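Local coordinates for protein putative methyltransferase (Emericella variicolor, PDB 7DMB) that probably transfers methyl groups from S-adenosylmethionine as a trans-acting partner in calbistrin biosynthesis, and binds S-adenosyl-L-homocysteine, at residues A[30-35]-A[187-192]; A[128-133]-A[141-146]; A[147-152]-A[321-326]. All blocks are in the same frame, centred on the assembly; numbering follows the deposited sequence.

Contact 1 (A[30-35]-A[187-192]); sequences QTVDLQ and RPLINL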
loop_
_atom_site.group_PDB
_atom_site.type_symbol
_atom_site.label_atom_id
_atom_site.label_comp_id
_atom_site.label_asym_id
_atom_site.label_seq_id
_atom_site.Cartn_x
_atom_site.Cartn_y
_atom_site.Cartn_z
ATOM N N GLN A 30 -7.407 10.062 -17.649
ATOM C CA GLN A 30 -8.662 9.332 -17.611
ATOM C C GLN A 30 -8.762 8.229 -18.665
ATOM O O GLN A 30 -9.820 7.610 -18.781
ATOM C CB GLN A 30 -9.829 10.310 -17.759
ATOM C CG GLN A 30 -10.011 11.224 -16.559
ATOM C CD GLN A 30 -10.229 10.445 -15.276
ATOM O OE1 GLN A 30 -9.357 10.402 -14.404
ATOM N NE2 GLN A 30 -11.386 9.799 -15.165
ATOM N N THR A 31 -7.703 7.969 -19.439
ATOM C CA THR A 31 -7.752 6.920 -20.455
ATOM C C THR A 31 -6.450 6.124 -20.488
ATOM O O THR A 31 -5.376 6.632 -20.151
ATOM C CB THR A 31 -8.007 7.468 -21.872
ATOM O OG1 THR A 31 -6.798 8.050 -22.380
ATOM C CG2 THR A 31 -9.135 8.497 -21.891
ATOM N N VAL A 32 -6.556 4.871 -20.931
ATOM C CA VAL A 32 -5.413 3.974 -21.086
ATOM C C VAL A 32 -5.256 3.657 -22.566
ATOM O O VAL A 32 -6.209 3.197 -23.205
ATOM C CB VAL A 32 -5.600 2.676 -20.283
ATOM C CG1 VAL A 32 -4.551 1.638 -20.685
ATOM C CG2 VAL A 32 -5.576 2.940 -18.785
ATOM N N ASP A 33 -4.056 3.890 -23.108
ATOM C CA ASP A 33 -3.732 3.551 -24.501
ATOM C C ASP A 33 -2.394 2.809 -24.532
ATOM O O ASP A 33 -1.324 3.427 -24.590
ATOM C CB ASP A 33 -3.703 4.795 -25.384
ATOM C CG ASP A 33 -3.768 4.452 -26.866
ATOM O OD1 ASP A 33 -3.752 3.252 -27.192
ATOM O OD2 ASP A 33 -3.839 5.372 -27.701
ATOM N N LEU A 34 -2.461 1.476 -24.495
ATOM C CA LEU A 34 -1.252 0.673 -24.326
ATOM C C LEU A 34 -0.294 0.799 -25.507
ATOM O O LEU A 34 0.927 0.751 -25.312
ATOM C CB LEU A 34 -1.630 -0.788 -24.099
ATOM C CG LEU A 34 -2.468 -1.036 -22.844
ATOM C CD1 LEU A 34 -2.918 -2.473 -22.800
ATOM C CD2 LEU A 34 -1.660 -0.690 -21.589
ATOM N N GLN A 35 -0.816 0.957 -26.725
ATOM C CA GLN A 35 0.010 1.158 -27.925
ATOM C C GLN A 35 1.034 0.032 -28.125
ATOM O O GLN A 35 2.185 0.272 -28.488
ATOM C CB GLN A 35 0.695 2.530 -27.885
ATOM C CG GLN A 35 -0.268 3.715 -28.043
ATOM C CD GLN A 35 0.384 5.048 -27.731
ATOM O OE1 GLN A 35 1.605 5.187 -27.797
ATOM N NE2 GLN A 35 -0.432 6.044 -27.384
ATOM N N ARG A 187 -8.166 -5.826 -12.121
ATOM C CA ARG A 187 -8.109 -6.984 -13.017
ATOM C C ARG A 187 -8.470 -6.659 -14.472
ATOM O O ARG A 187 -7.906 -7.279 -15.387
ATOM C CB ARG A 187 -9.017 -8.103 -12.485
ATOM C CG ARG A 187 -8.593 -8.624 -11.115
ATOM C CD ARG A 187 -9.592 -9.612 -10.528
ATOM N NE ARG A 187 -10.827 -8.951 -10.121
ATOM C CZ ARG A 187 -11.934 -9.593 -9.771
ATOM N NH1 ARG A 187 -11.953 -10.922 -9.779
ATOM N NH2 ARG A 187 -13.022 -8.909 -9.425
ATOM N N PRO A 188 -9.414 -5.743 -14.745
ATOM C CA PRO A 188 -9.633 -5.366 -16.154
ATOM C C PRO A 188 -8.407 -4.744 -16.802
ATOM O O PRO A 188 -8.156 -5.013 -17.984
ATOM C CB PRO A 188 -10.806 -4.380 -16.086
ATOM C CG PRO A 188 -11.521 -4.739 -14.826
ATOM C CD PRO A 188 -10.464 -5.191 -13.870
ATOM N N LEU A 189 -7.632 -3.926 -16.078
ATOM C CA LEU A 189 -6.396 -3.400 -16.657
ATOM C C LEU A 189 -5.411 -4.523 -16.952
ATOM O O LEU A 189 -4.805 -4.572 -18.032
ATOM C CB LEU A 189 -5.737 -2.385 -15.728
ATOM C CG LEU A 189 -4.374 -1.934 -16.273
ATOM C CD1 LEU A 189 -4.572 -1.221 -17.599
ATOM C CD2 LEU A 189 -3.583 -1.042 -15.301
ATOM N N ILE A 190 -5.198 -5.407 -15.974
ATOM C CA ILE A 190 -4.268 -6.509 -16.174
ATOM C C ILE A 190 -4.747 -7.390 -17.315
ATOM O O ILE A 190 -3.968 -7.772 -18.197
ATOM C CB ILE A 190 -4.093 -7.295 -14.862
ATOM C CG1 ILE A 190 -3.508 -6.391 -13.769
ATOM C CG2 ILE A 190 -3.221 -8.531 -15.078
ATOM C CD1 ILE A 190 -2.117 -5.893 -14.056
ATOM N N ASN A 191 -6.045 -7.694 -17.342
ATOM C CA ASN A 191 -6.577 -8.524 -18.417
ATOM C C ASN A 191 -6.339 -7.879 -19.786
ATOM O O ASN A 191 -5.970 -8.563 -20.744
ATOM C CB ASN A 191 -8.060 -8.791 -18.162
ATOM C CG ASN A 191 -8.685 -9.675 -19.219
ATOM O OD1 ASN A 191 -9.479 -9.213 -20.028
ATOM N ND2 ASN A 191 -8.329 -10.957 -19.212
ATOM N N LEU A 192 -6.515 -6.559 -19.891
ATOM C CA LEU A 192 -6.305 -5.880 -21.169
ATOM C C LEU A 192 -4.856 -6.019 -21.637
ATOM O O LEU A 192 -4.601 -6.363 -22.797
ATOM C CB LEU A 192 -6.706 -4.405 -21.058
ATOM C CG LEU A 192 -6.358 -3.527 -22.271
ATOM C CD1 LEU A 192 -6.936 -4.141 -23.529
ATOM C CD2 LEU A 192 -6.851 -2.064 -22.100
#
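An N-terminal beta-hairpin, strand 31-32 paired antiparallel with strand 43-44, lays Val32 and Leu34 against Leu189 and Leu192 of helix 187-196. The contact is wholly apolar: no hydrogen bond crosses between residues 30-35 and 187-192, and the area they bury together is 167 Å². The tighter of its two pairs is Leu34 with Leu192, where Leu34 CD1 comes 3.6 Å from Leu192 CG and 4.0 Å from Leu192 CD2. A single methyl of Leu34 thus meets the fork of the other leucine, and the two side chains run past one another, pointing opposite ways. The first torsions explain the meeting: Leu34 carries CG opposite its carbonyl carbon (chi1 -61°), whereas Leu192 sets CG anti to its backbone N (chi1 172°). Leu189, about one helical turn before Leu192, is met more loosely by Val32, whose CG1 lies 4.2 Å from Leu189 CD1.

Helix 187-196 immediately precedes strand 200-205, the central first strand of the parallel part of the Rossmann-like sheet of an AdoMet-dependent methyltransferase fold. The contact also reaches the sheet: Leu34 touches Phe307 and Leu189 touches Phe309, both on strand 306-313. Val32, Leu34 and Leu189 are buried. Polar bonds lie to the flanks: the backbone of Val32 pairs with Thr43 in the hairpin, and Asp33 N is hydrogen-bonded to His362 NE2. On the helix, Arg187 forms salt bridges with Glu185 and Glu218.

Contact 2 (A[128-133]-A[141-146]); sequences NEMRER and PVIEGP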
loop_
_atom_site.group_PDB
_atom_site.type_symbol
_atom_site.label_atom_id
_atom_site.label_comp_id
_atom_site.label_asym_id
_atom_site.label_seq_id
_atom_site.Cartn_x
_atom_site.Cartn_y
_atom_site.Cartn_z
ATOM N N ASN A 128 -13.174 -3.472 22.333
ATOM C CA ASN A 128 -13.378 -4.914 22.236
ATOM C C ASN A 128 -14.670 -5.265 21.510
ATOM O O ASN A 128 -14.738 -6.314 20.849
ATOM C CB ASN A 128 -13.323 -5.532 23.628
ATOM C CG ASN A 128 -11.902 -5.575 24.162
ATOM O OD1 ASN A 128 -10.964 -5.821 23.405
ATOM N ND2 ASN A 128 -11.732 -5.311 25.451
ATOM N N GLU A 129 -15.682 -4.402 21.608
ATOM C CA GLU A 129 -16.883 -4.555 20.797
ATOM C C GLU A 129 -16.576 -4.430 19.305
ATOM O O GLU A 129 -17.225 -5.086 18.481
ATOM C CB GLU A 129 -17.923 -3.506 21.201
ATOM C CG GLU A 129 -19.017 -3.998 22.133
ATOM C CD GLU A 129 -19.476 -2.934 23.134
ATOM O OE1 GLU A 129 -19.424 -1.718 22.807
ATOM O OE2 GLU A 129 -19.879 -3.322 24.253
ATOM N N MET A 130 -15.619 -3.578 18.931
ATOM C CA MET A 130 -15.314 -3.418 17.514
ATOM C C MET A 130 -14.544 -4.625 16.979
ATOM O O MET A 130 -14.820 -5.103 15.869
ATOM C CB MET A 130 -14.551 -2.118 17.299
ATOM C CG MET A 130 -15.390 -0.887 17.652
ATOM S SD MET A 130 -14.742 0.618 16.907
ATOM C CE MET A 130 -14.468 0.025 15.248
ATOM N N ARG A 131 -13.612 -5.157 17.774
ATOM C CA ARG A 131 -12.941 -6.402 17.413
ATOM C C ARG A 131 -13.941 -7.536 17.255
ATOM O O ARG A 131 -13.919 -8.265 16.254
ATOM C CB ARG A 131 -11.901 -6.751 18.467
ATOM C CG ARG A 131 -10.883 -5.654 18.648
ATOM C CD ARG A 131 -10.058 -5.878 19.887
ATOM N NE ARG A 131 -9.146 -7.012 19.729
ATOM C CZ ARG A 131 -8.735 -7.773 20.735
ATOM N NH1 ARG A 131 -9.166 -7.524 21.966
ATOM N NH2 ARG A 131 -7.893 -8.773 20.516
ATOM N N GLU A 132 -14.835 -7.694 18.236
ATOM C CA GLU A 132 -15.800 -8.780 18.190
ATOM C C GLU A 132 -16.700 -8.659 16.969
ATOM O O GLU A 132 -17.031 -9.669 16.333
ATOM C CB GLU A 132 -16.629 -8.798 19.477
ATOM C CG GLU A 132 -17.246 -10.138 19.808
ATOM C CD GLU A 132 -18.305 -10.578 18.800
ATOM O OE1 GLU A 132 -19.112 -9.732 18.358
ATOM O OE2 GLU A 132 -18.329 -11.776 18.451
ATOM N N ARG A 133 -17.106 -7.431 16.631
ATOM C CA ARG A 133 -17.945 -7.209 15.461
ATOM C C ARG A 133 -17.310 -7.725 14.158
ATOM O O ARG A 133 -18.013 -8.260 13.292
ATOM C CB ARG A 133 -18.247 -5.713 15.344
ATOM C CG ARG A 133 -19.604 -5.367 14.768
ATOM C CD ARG A 133 -20.001 -3.953 15.165
ATOM N NE ARG A 133 -19.221 -2.920 14.482
ATOM C CZ ARG A 133 -19.738 -2.026 13.645
ATOM N NH1 ARG A 133 -21.040 -2.044 13.392
ATOM N NH2 ARG A 133 -18.968 -1.114 13.075
ATOM N N PRO A 141 -8.354 -7.675 10.102
ATOM C CA PRO A 141 -6.999 -7.131 10.271
ATOM C C PRO A 141 -6.950 -5.630 10.463
ATOM O O PRO A 141 -6.044 -5.142 11.152
ATOM C CB PRO A 141 -6.291 -7.527 8.965
ATOM C CG PRO A 141 -7.401 -7.618 7.965
ATOM C CD PRO A 141 -8.555 -8.210 8.740
ATOM N N VAL A 142 -7.851 -4.872 9.837
ATOM C CA VAL A 142 -7.772 -3.423 9.990
ATOM C C VAL A 142 -8.319 -2.944 11.331
ATOM O O VAL A 142 -8.078 -1.792 11.694
ATOM C CB VAL A 142 -8.476 -2.709 8.818
ATOM C CG1 VAL A 142 -7.737 -2.996 7.530
ATOM C CG2 VAL A 142 -9.929 -3.138 8.691
ATOM N N ILE A 143 -9.031 -3.786 12.077
ATOM C CA ILE A 143 -9.474 -3.448 13.427
ATOM C C ILE A 143 -8.534 -4.020 14.479
ATOM O O ILE A 143 -8.209 -3.351 15.463
ATOM C CB ILE A 143 -10.917 -3.944 13.644
ATOM C CG1 ILE A 143 -11.865 -3.237 12.673
ATOM C CG2 ILE A 143 -11.367 -3.734 15.105
ATOM C CD1 ILE A 143 -11.794 -1.728 12.741
ATOM N N GLU A 144 -8.086 -5.257 14.255
ATOM C CA GLU A 144 -7.182 -5.933 15.176
ATOM C C GLU A 144 -5.807 -5.310 15.163
ATOM O O GLU A 144 -5.119 -5.315 16.192
ATOM C CB GLU A 144 -7.069 -7.425 14.809
ATOM C CG GLU A 144 -6.354 -8.256 15.848
ATOM C CD GLU A 144 -7.205 -8.466 17.091
ATOM O OE1 GLU A 144 -8.355 -7.979 17.123
ATOM O OE2 GLU A 144 -6.732 -9.131 18.027
ATOM N N GLY A 145 -5.379 -4.803 14.004
ATOM C CA GLY A 145 -4.079 -4.194 13.849
ATOM C C GLY A 145 -3.864 -3.048 14.819
ATOM O O GLY A 145 -2.933 -3.055 15.630
ATOM N N PRO A 146 -4.713 -2.028 14.743
ATOM C CA PRO A 146 -4.560 -0.907 15.695
ATOM C C PRO A 146 -4.668 -1.342 17.155
ATOM O O PRO A 146 -3.910 -0.847 18.003
ATOM C CB PRO A 146 -5.681 0.070 15.287
ATOM C CG PRO A 146 -6.576 -0.706 14.357
ATOM C CD PRO A 146 -5.744 -1.776 13.723
#
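Arg131 grips Glu144 side-on with two nitrogens, one for each carboxylate oxygen. NE of Arg131 donates to Glu144 OE1 at 2.9 Å. Arg131 NH2 donates to Glu144 OE2 at 2.8 Å, and both bonds are nearly straight. The oxygens are met on their syn sides and lie close to the guanidinium plane, although the carboxylate is turned 30° against it. A third bond comes from within the arginine's own helix: Arg131 NH1 donates to Asn128 OD1 at 2.9 Å, again nearly in the guanidinium plane. Held at NE, NH1 and NH2, the group has little freedom to rotate, and it also makes a cation-pi contact with Trp147. The bend of Arg131 at chi3 and of Glu144 at chi2 turns the charged ends together, the two side chains crossing at a slant.

The salt bridge spans a helical hairpin. Helices 120-134 and 140-157, joined by a short connection, run roughly antiparallel here, with segment axes 9.1 Å apart at closest approach. Their nearest alpha carbons belong to Arg131 and Ile143. Ile143 points into the interface, and its CG2, set opposite the backbone N, rests 3.8 Å from both Met130 O and Arg131 N, against the peptide group that links Met130 and Arg131; it also lies 4.1 Å from Arg131 CG. The other branch of Ile143 ends in CD1, which meets Met130 CE at 4.1 Å, the two side chains crossing at about a right angle. Beyond them, Met130 reaches Met61 and Arg64 of helix 56-79, while Glu144 touches Leu172 of helix 172-181.

Contact 3 (A[147-152]-A[321-326]); sequences WRVYDN and DFMVGL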
loop_
_atom_site.group_PDB
_atom_site.type_symbol
_atom_site.label_atom_id
_atom_site.label_comp_id
_atom_site.label_asym_id
_atom_site.label_seq_id
_atom_site.Cartn_x
_atom_site.Cartn_y
_atom_site.Cartn_z
ATOM N N TRP A 147 -5.556 -2.290 17.462
ATOM C CA TRP A 147 -5.638 -2.816 18.820
ATOM C C TRP A 147 -4.283 -3.343 19.283
ATOM O O TRP A 147 -3.821 -3.034 20.395
ATOM C CB TRP A 147 -6.698 -3.920 18.914
ATOM C CG TRP A 147 -6.462 -4.760 20.127
ATOM C CD1 TRP A 147 -5.739 -5.924 20.204
ATOM C CD2 TRP A 147 -6.872 -4.454 21.456
ATOM N NE1 TRP A 147 -5.699 -6.361 21.503
ATOM C CE2 TRP A 147 -6.391 -5.480 22.290
ATOM C CE3 TRP A 147 -7.612 -3.411 22.025
ATOM C CZ2 TRP A 147 -6.640 -5.503 23.663
ATOM C CZ3 TRP A 147 -7.852 -3.430 23.396
ATOM C CH2 TRP A 147 -7.371 -4.469 24.195
ATOM N N ARG A 148 -3.621 -4.126 18.425
ATOM C CA ARG A 148 -2.299 -4.666 18.760
ATOM C C ARG A 148 -1.252 -3.568 18.935
ATOM O O ARG A 148 -0.336 -3.711 19.756
ATOM C CB ARG A 148 -1.814 -5.635 17.677
ATOM C CG ARG A 148 -2.515 -6.977 17.588
ATOM C CD ARG A 148 -1.762 -7.845 16.565
ATOM N NE ARG A 148 -2.464 -9.092 16.299
ATOM C CZ ARG A 148 -2.087 -10.006 15.417
ATOM N NH1 ARG A 148 -1.004 -9.825 14.675
ATOM N NH2 ARG A 148 -2.814 -11.106 15.282
ATOM N N VAL A 149 -1.333 -2.496 18.142
ATOM C CA VAL A 149 -0.390 -1.396 18.310
ATOM C C VAL A 149 -0.565 -0.771 19.688
ATOM O O VAL A 149 0.403 -0.562 20.430
ATOM C CB VAL A 149 -0.574 -0.360 17.188
ATOM C CG1 VAL A 149 0.039 0.978 17.608
ATOM C CG2 VAL A 149 0.029 -0.883 15.887
ATOM N N TYR A 150 -1.811 -0.471 20.047
ATOM C CA TYR A 150 -2.113 -0.010 21.399
ATOM C C TYR A 150 -1.605 -1.004 22.436
ATOM O O TYR A 150 -0.942 -0.629 23.409
ATOM C CB TYR A 150 -3.621 0.175 21.569
ATOM C CG TYR A 150 -4.064 -0.163 22.976
ATOM C CD1 TYR A 150 -3.806 0.720 24.026
ATOM C CD2 TYR A 150 -4.699 -1.363 23.269
ATOM C CE1 TYR A 150 -4.172 0.430 25.308
ATOM C CE2 TYR A 150 -5.066 -1.660 24.558
ATOM C CZ TYR A 150 -4.802 -0.751 25.575
ATOM O OH TYR A 150 -5.156 -1.010 26.883
ATOM N N ASP A 151 -1.904 -2.281 22.225
ATOM C CA ASP A 151 -1.701 -3.308 23.233
ATOM C C ASP A 151 -0.230 -3.635 23.449
ATOM O O ASP A 151 0.108 -4.249 24.462
ATOM C CB ASP A 151 -2.479 -4.561 22.816
ATOM C CG ASP A 151 -2.600 -5.570 23.925
ATOM O OD1 ASP A 151 -2.953 -5.198 25.066
ATOM O OD2 ASP A 151 -2.324 -6.746 23.646
ATOM N N ASN A 152 0.653 -3.236 22.532
ATOM C CA ASN A 152 2.070 -3.570 22.630
ATOM C C ASN A 152 2.974 -2.346 22.638
ATOM O O ASN A 152 4.197 -2.504 22.620
ATOM C CB ASN A 152 2.494 -4.478 21.469
ATOM C CG ASN A 152 1.838 -5.816 21.511
ATOM O OD1 ASN A 152 2.336 -6.743 22.157
ATOM N ND2 ASN A 152 0.711 -5.941 20.813
ATOM N N ASP A 321 -0.292 6.436 9.263
ATOM C CA ASP A 321 0.640 7.009 10.228
ATOM C C ASP A 321 0.546 6.294 11.566
ATOM O O ASP A 321 1.566 5.971 12.183
ATOM C CB ASP A 321 0.371 8.505 10.425
ATOM C CG ASP A 321 0.398 9.273 9.132
ATOM O OD1 ASP A 321 1.369 10.021 8.914
ATOM O OD2 ASP A 321 -0.549 9.114 8.333
ATOM N N PHE A 322 -0.679 6.055 12.039
ATOM C CA PHE A 322 -0.848 5.343 13.300
ATOM C C PHE A 322 -0.258 3.937 13.227
ATOM O O PHE A 322 0.398 3.476 14.174
ATOM C CB PHE A 322 -2.329 5.277 13.668
ATOM C CG PHE A 322 -2.600 4.463 14.891
ATOM C CD1 PHE A 322 -2.550 5.053 16.139
ATOM C CD2 PHE A 322 -2.873 3.098 14.798
ATOM C CE1 PHE A 322 -2.775 4.313 17.278
ATOM C CE2 PHE A 322 -3.090 2.356 15.932
ATOM C CZ PHE A 322 -3.045 2.967 17.178
ATOM N N MET A 323 -0.462 3.248 12.102
ATOM C CA MET A 323 -0.180 1.818 12.056
ATOM C C MET A 323 1.299 1.535 11.889
ATOM O O MET A 323 1.805 0.541 12.415
ATOM C CB MET A 323 -0.965 1.160 10.914
ATOM C CG MET A 323 -2.403 0.838 11.266
ATOM S SD MET A 323 -2.569 -0.169 12.745
ATOM C CE MET A 323 -1.532 -1.570 12.302
ATOM N N VAL A 324 2.005 2.360 11.123
ATOM C CA VAL A 324 3.398 2.083 10.797
ATOM C C VAL A 324 4.348 3.152 11.320
ATOM O O VAL A 324 5.559 3.030 11.134
ATOM C CB VAL A 324 3.583 1.885 9.279
ATOM C CG1 VAL A 324 2.604 0.830 8.760
ATOM C CG2 VAL A 324 3.337 3.169 8.580
ATOM N N GLY A 325 3.842 4.168 12.016
ATOM C CA GLY A 325 4.703 5.212 12.557
ATOM C C GLY A 325 5.751 4.714 13.535
ATOM O O GLY A 325 6.763 5.383 13.746
ATOM N N LEU A 326 5.538 3.551 14.138
ATOM C CA LEU A 326 6.521 3.021 15.069
ATOM C C LEU A 326 7.750 2.459 14.363
ATOM O O LEU A 326 8.715 2.086 15.042
ATOM C CB LEU A 326 5.856 1.952 15.960
ATOM C CG LEU A 326 4.920 2.481 17.069
ATOM C CD1 LEU A 326 4.097 1.359 17.702
ATOM C CD2 LEU A 326 5.698 3.248 18.140
#
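Val149 projects from helix 140-157 into a cluster made by Phe322, Met323 and Leu326, and its two methyl groups divide the partners between them. CG1 of Val149 lies 3.7 Å from Phe322 CZ and 3.8 Å from Phe322 CE2. The approach to the ring is oblique, and the valine and phenylalanine side chains run past one another from opposing sides; Val149 CB adds to the touch at 3.9 Å from Phe322 CE2. The same CG1 is met by Leu326 CD1 at 4.1 Å, so that this methyl serves two partners. CG2 faces Met323: Val149 CG2 is 4.0 Å from Met323 CE and 4.1 Å from Met323 SD. Bends at chi2 and chi3 curl the methionine back, which presents its sulfur and terminal methyl to the valine. Phe322, by contrast, reaches out with CG opposite its backbone N (chi1 175°), which brings CE2 and CZ to the valine.

The contact joins helix 140-157 of the helical region to helix 319-324, which follows strand 306-313 of the methyltransferase sheet. Helices 56-79 and 85-101 also pack on the cluster, for Val149 touches both Met73 and Tyr90, and the Phe322 ring meets that of Trp66 with planes about 35° apart. Bound S-adenosyl-L-homocysteine lies about 12 Å from the side chain of Met323.

All four touching residues are buried and no hydrogen bond crosses between residues 147-152 and 321-326, so this join depends on dispersion and the exclusion of water. The fit therefore probably rests on complementary shape: a branched side chain fitted among an aromatic ring, a curled thioether and a leucine methyl.

In the fold
Contacts 2 and 3 are neighbours, their centres 13 Å apart, and share helix 140-157, which meets helix 120-134 through Ile143 and Glu144 and helix 319-324 through Pro146 and Val149. They touch directly, Pro146 packing on Phe322 and Met323. Contact 1 sits on the opposite side of the chain's centre, about 36 and 37 Å from the others between centres. Along the chain contact 2 is nested within the loop closed by contact 1, contact 3 follows contact 2, and contacts 1 and 3 cross. Residues 30-35 thus lie on the Rossmann-like part, ahead of the helical region in sequence, and helix 319-324, after strand 306-313, packs back on that region, a crossing consistent with the two parts being tied together.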